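Local coordinates for regulatory protein MarR (Planctomyces limnophilus, PDB 3U2R) that probably binds DNA as a transcription factor of the MarR family, through a winged helix-turn-helix domain, at residues 32-37 and 127-132. Numbering follows the deposited sequence.
Sequences KAIEEE and HERQLG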
ATOM      1  N   LYS A  32      -6.854   6.162 -16.111  1.00 40.47           N
ATOM      2  CA  LYS A  32      -7.066   6.550 -17.520  1.00 42.16           C
ATOM      3  C   LYS A  32      -5.758   6.615 -18.285  1.00 45.17           C
ATOM      4  O   LYS A  32      -5.674   6.173 -19.443  1.00 43.93           O
ATOM      5  CB  LYS A  32      -7.731   7.949 -17.575  1.00 45.61           C
ATOM      6  CG  LYS A  32      -8.070   8.441 -18.977  1.00 45.63           C
ATOM      7  CD  LYS A  32      -9.392   7.910 -19.413  1.00 59.02           C
ATOM      8  CE  LYS A  32      -9.632   8.097 -20.891  1.00 71.04           C
ATOM      9  NZ  LYS A  32      -9.379   9.500 -21.293  1.00 64.66           N
ATOM     10  N   ALA A  33      -4.723   7.215 -17.659  1.00 40.09           N
ATOM     11  CA  ALA A  33      -3.449   7.318 -18.377  1.00 39.20           C
ATOM     12  C   ALA A  33      -2.798   5.918 -18.659  1.00 45.61           C
ATOM     13  O   ALA A  33      -2.221   5.706 -19.724  1.00 47.19           O
ATOM     14  CB  ALA A  33      -2.498   8.166 -17.586  1.00 38.35           C
ATOM     15  N   ILE A  34      -2.929   4.979 -17.735  1.00 40.94           N
ATOM     16  CA  ILE A  34      -2.290   3.656 -17.858  1.00 41.57           C
ATOM     17  C   ILE A  34      -2.998   2.877 -18.960  1.00 44.02           C
ATOM     18  O   ILE A  34      -2.347   2.207 -19.737  1.00 42.62           O
ATOM     19  CB  ILE A  34      -2.289   2.902 -16.488  1.00 42.71           C
ATOM     20  CG1 ILE A  34      -1.263   3.586 -15.543  1.00 42.43           C
ATOM     21  CG2 ILE A  34      -1.988   1.367 -16.647  1.00 42.48           C
ATOM     22  CD1 ILE A  34      -1.437   3.170 -14.153  1.00 41.24           C
ATOM     23  N   GLU A  35      -4.320   2.959 -19.021  1.00 40.22           N
ATOM     24  CA  GLU A  35      -5.105   2.318 -20.104  1.00 40.73           C
ATOM     25  C   GLU A  35      -4.809   2.924 -21.454  1.00 46.42           C
ATOM     26  O   GLU A  35      -4.644   2.216 -22.458  1.00 48.30           O
ATOM     27  CB  GLU A  35      -6.591   2.490 -19.819  1.00 41.38           C
ATOM     28  CG  GLU A  35      -7.028   1.606 -18.698  1.00 54.03           C
ATOM     29  CD  GLU A  35      -8.475   1.658 -18.276  1.00 51.03           C
ATOM     30  OE1 GLU A  35      -9.273   2.304 -18.990  1.00 63.69           O
ATOM     31  OE2 GLU A  35      -8.837   0.796 -17.439  1.00 51.52           O
ATOM     32  N   GLU A  36      -4.741   4.244 -21.502  1.00 47.52           N
ATOM     33  CA  GLU A  36      -4.453   4.920 -22.777  1.00 48.31           C
ATOM     34  C   GLU A  36      -3.096   4.425 -23.292  1.00 53.36           C
ATOM     35  O   GLU A  36      -3.012   3.972 -24.425  1.00 52.78           O
ATOM     36  CB  GLU A  36      -4.480   6.452 -22.597  1.00 51.59           C
ATOM     37  CG  GLU A  36      -4.823   7.288 -23.812  1.00 73.09           C
ATOM     38  CD  GLU A  36      -5.498   8.647 -23.584  1.00103.06           C
ATOM     39  OE1 GLU A  36      -5.977   9.231 -24.585  1.00 95.41           O
ATOM     40  OE2 GLU A  36      -5.487   9.165 -22.441  1.00102.80           O
ATOM     41  N   GLU A  37      -2.093   4.318 -22.418  1.00 49.79           N
ATOM     42  CA  GLU A  37      -0.793   3.857 -22.892  1.00 50.57           C
ATOM     43  C   GLU A  37      -0.811   2.418 -23.395  1.00 57.59           C
ATOM     44  O   GLU A  37      -0.139   2.128 -24.374  1.00 60.53           O
ATOM     45  CB  GLU A  37       0.249   4.024 -21.824  1.00 53.22           C
ATOM     46  CG  GLU A  37       1.673   3.953 -22.355  1.00 74.70           C
ATOM     47  CD  GLU A  37       2.454   2.761 -21.839  1.00108.04           C
ATOM     48  OE1 GLU A  37       3.531   2.974 -21.233  1.00126.13           O
ATOM     49  OE2 GLU A  37       1.956   1.619 -21.988  1.00 85.82           O
ATOM     50  N   HIS A 127      -4.248  -3.514 -15.295  1.00 41.45           N
ATOM     51  CA  HIS A 127      -5.046  -3.369 -14.079  1.00 40.80           C
ATOM     52  C   HIS A 127      -4.190  -3.557 -12.857  1.00 42.88           C
ATOM     53  O   HIS A 127      -4.369  -2.839 -11.884  1.00 41.44           O
ATOM     54  CB  HIS A 127      -6.237  -4.328 -14.030  1.00 43.35           C
ATOM     55  CG  HIS A 127      -7.277  -4.086 -15.096  1.00 49.02           C
ATOM     56  ND1 HIS A 127      -7.691  -2.787 -15.458  1.00 51.33           N
ATOM     57  CD2 HIS A 127      -8.088  -4.973 -15.724  1.00 50.37           C
ATOM     58  CE1 HIS A 127      -8.571  -2.963 -16.419  1.00 49.84           C
ATOM     59  NE2 HIS A 127      -8.901  -4.246 -16.552  1.00 50.13           N
ATOM     60  N   GLU A 128      -3.186  -4.424 -12.925  1.00 39.01           N
ATOM     61  CA  GLU A 128      -2.225  -4.575 -11.830  1.00 37.71           C
ATOM     62  C   GLU A 128      -1.383  -3.273 -11.643  1.00 44.67           C
ATOM     63  O   GLU A 128      -1.262  -2.765 -10.512  1.00 42.86           O
ATOM     64  CB  GLU A 128      -1.338  -5.769 -12.069  1.00 40.74           C
ATOM     65  CG  GLU A 128      -2.098  -7.091 -11.949  1.00 43.92           C
ATOM     66  CD  GLU A 128      -1.279  -8.254 -12.468  1.00 51.76           C
ATOM     67  OE1 GLU A 128      -0.068  -8.047 -12.645  1.00 51.80           O
ATOM     68  OE2 GLU A 128      -1.785  -9.394 -12.506  1.00 66.81           O
ATOM     69  N   ARG A 129      -0.942  -2.634 -12.761  1.00 42.26           N
ATOM     70  CA  ARG A 129      -0.151  -1.382 -12.657  1.00 39.34           C
ATOM     71  C   ARG A 129      -0.994  -0.261 -12.135  1.00 44.13           C
ATOM     72  O   ARG A 129      -0.501   0.540 -11.349  1.00 46.38           O
ATOM     73  CB  ARG A 129       0.452  -1.033 -13.979  1.00 39.15           C
ATOM     74  CG  ARG A 129       1.500  -2.130 -14.446  1.00 36.51           C
ATOM     75  CD  ARG A 129       2.453  -1.526 -15.454  1.00 40.04           C
ATOM     76  NE  ARG A 129       1.744  -1.083 -16.639  1.00 53.66           N
ATOM     77  CZ  ARG A 129       1.268  -1.886 -17.600  1.00 73.80           C
ATOM     78  NH1 ARG A 129       1.438  -3.200 -17.523  1.00 58.33           N
ATOM     79  NH2 ARG A 129       0.608  -1.375 -18.643  1.00 62.86           N
ATOM     80  N   GLN A 130      -2.282  -0.243 -12.469  1.00 40.49           N
ATOM     81  CA  GLN A 130      -3.224   0.786 -11.959  1.00 38.55           C
ATOM     82  C   GLN A 130      -3.341   0.721 -10.481  1.00 40.85           C
ATOM     83  O   GLN A 130      -3.243   1.740  -9.820  1.00 39.67           O
ATOM     84  CB  GLN A 130      -4.614   0.575 -12.538  1.00 39.20           C
ATOM     85  CG  GLN A 130      -4.738   0.973 -14.002  1.00 45.74           C
ATOM     86  CD  GLN A 130      -6.129   0.795 -14.538  1.00 53.82           C
ATOM     87  OE1 GLN A 130      -6.841  -0.142 -14.201  1.00 41.94           O
ATOM     88  NE2 GLN A 130      -6.510   1.608 -15.499  1.00 48.25           N
ATOM     89  N   LEU A 131      -3.589  -0.495  -9.961  1.00 38.88           N
ATOM     90  CA  LEU A 131      -3.779  -0.743  -8.537  1.00 37.43           C
ATOM     91  C   LEU A 131      -2.521  -0.432  -7.737  1.00 39.96           C
ATOM     92  O   LEU A 131      -2.590   0.231  -6.697  1.00 35.63           O
ATOM     93  CB  LEU A 131      -4.247  -2.149  -8.290  1.00 37.47           C
ATOM     94  CG  LEU A 131      -5.665  -2.457  -8.867  1.00 39.15           C
ATOM     95  CD1 LEU A 131      -5.870  -3.954  -8.961  1.00 41.89           C
ATOM     96  CD2 LEU A 131      -6.759  -1.801  -8.067  1.00 38.41           C
ATOM     97  N   GLY A 132      -1.381  -0.808  -8.282  1.00 40.82           N
ATOM     98  CA  GLY A 132      -0.091  -0.485  -7.694  1.00 41.65           C
ATOM     99  C   GLY A 132       0.167   0.999  -7.582  1.00 41.56           C
ATOM    100  O   GLY A 132       0.530   1.498  -6.510  1.00 40.33           O
TER
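Two polar groups lie at the edge of the His127 imidazole, close to its plane: the amide oxygen of Gln130 and the carboxylate of Glu35. ND1 of His127 donates a nearly straight hydrogen bond (177°) to OE1 of Gln130 at 3.0 Å, one turn along the same helix, and reaches that oxygen from above its carbonyl plane. The carboxylate of Glu35, tilted 65° to the ring, brings OE2 to 3.9 Å from CE1 of His127, without a hydrogen bond. The other end of the Gln130 amide crosses between the helices: NE2 donates to OE2 of Glu35 at 3.1 Å, with the acceptor near the amide plane but met from above the carboxylate plane. Both chains run extended beyond CG and cross at about a right angle. NE2 also bonds to the carbonyl oxygen of Met31, while OE2 of Glu35 is hydrogen-bonded to OG1 of Thr17 of the second subunit. Beside this polar layer, Ile34 points at the facing helix; its CD1 rests 3.7 Å from CA of Gln130, and CG2 lies 3.8 Å from CG of that residue. CG2 of Ile34 meets the Arg129 guanidinium obliquely, 4.3 Å from its NH2. The short segments run antiparallel at 155°, their axes 9.5 Å apart, joining helix 18-40 to helix 110-148 among the N- and C-terminal helices that form the MarR dimer interface, consistent with Glu35 reaching the second subunit. An alanine in place of Gln130 would remove all three hydrogen bonds of the side-chain amide and the CG contact with Ile34, and would probably loosen the hold on the His127 ring. The bonds at both ends are consistent with one amide orientation in a hydrogen-bonded chain, His127 to Gln130 to Glu35, whose buried carboxylate may favour a protonated imidazole.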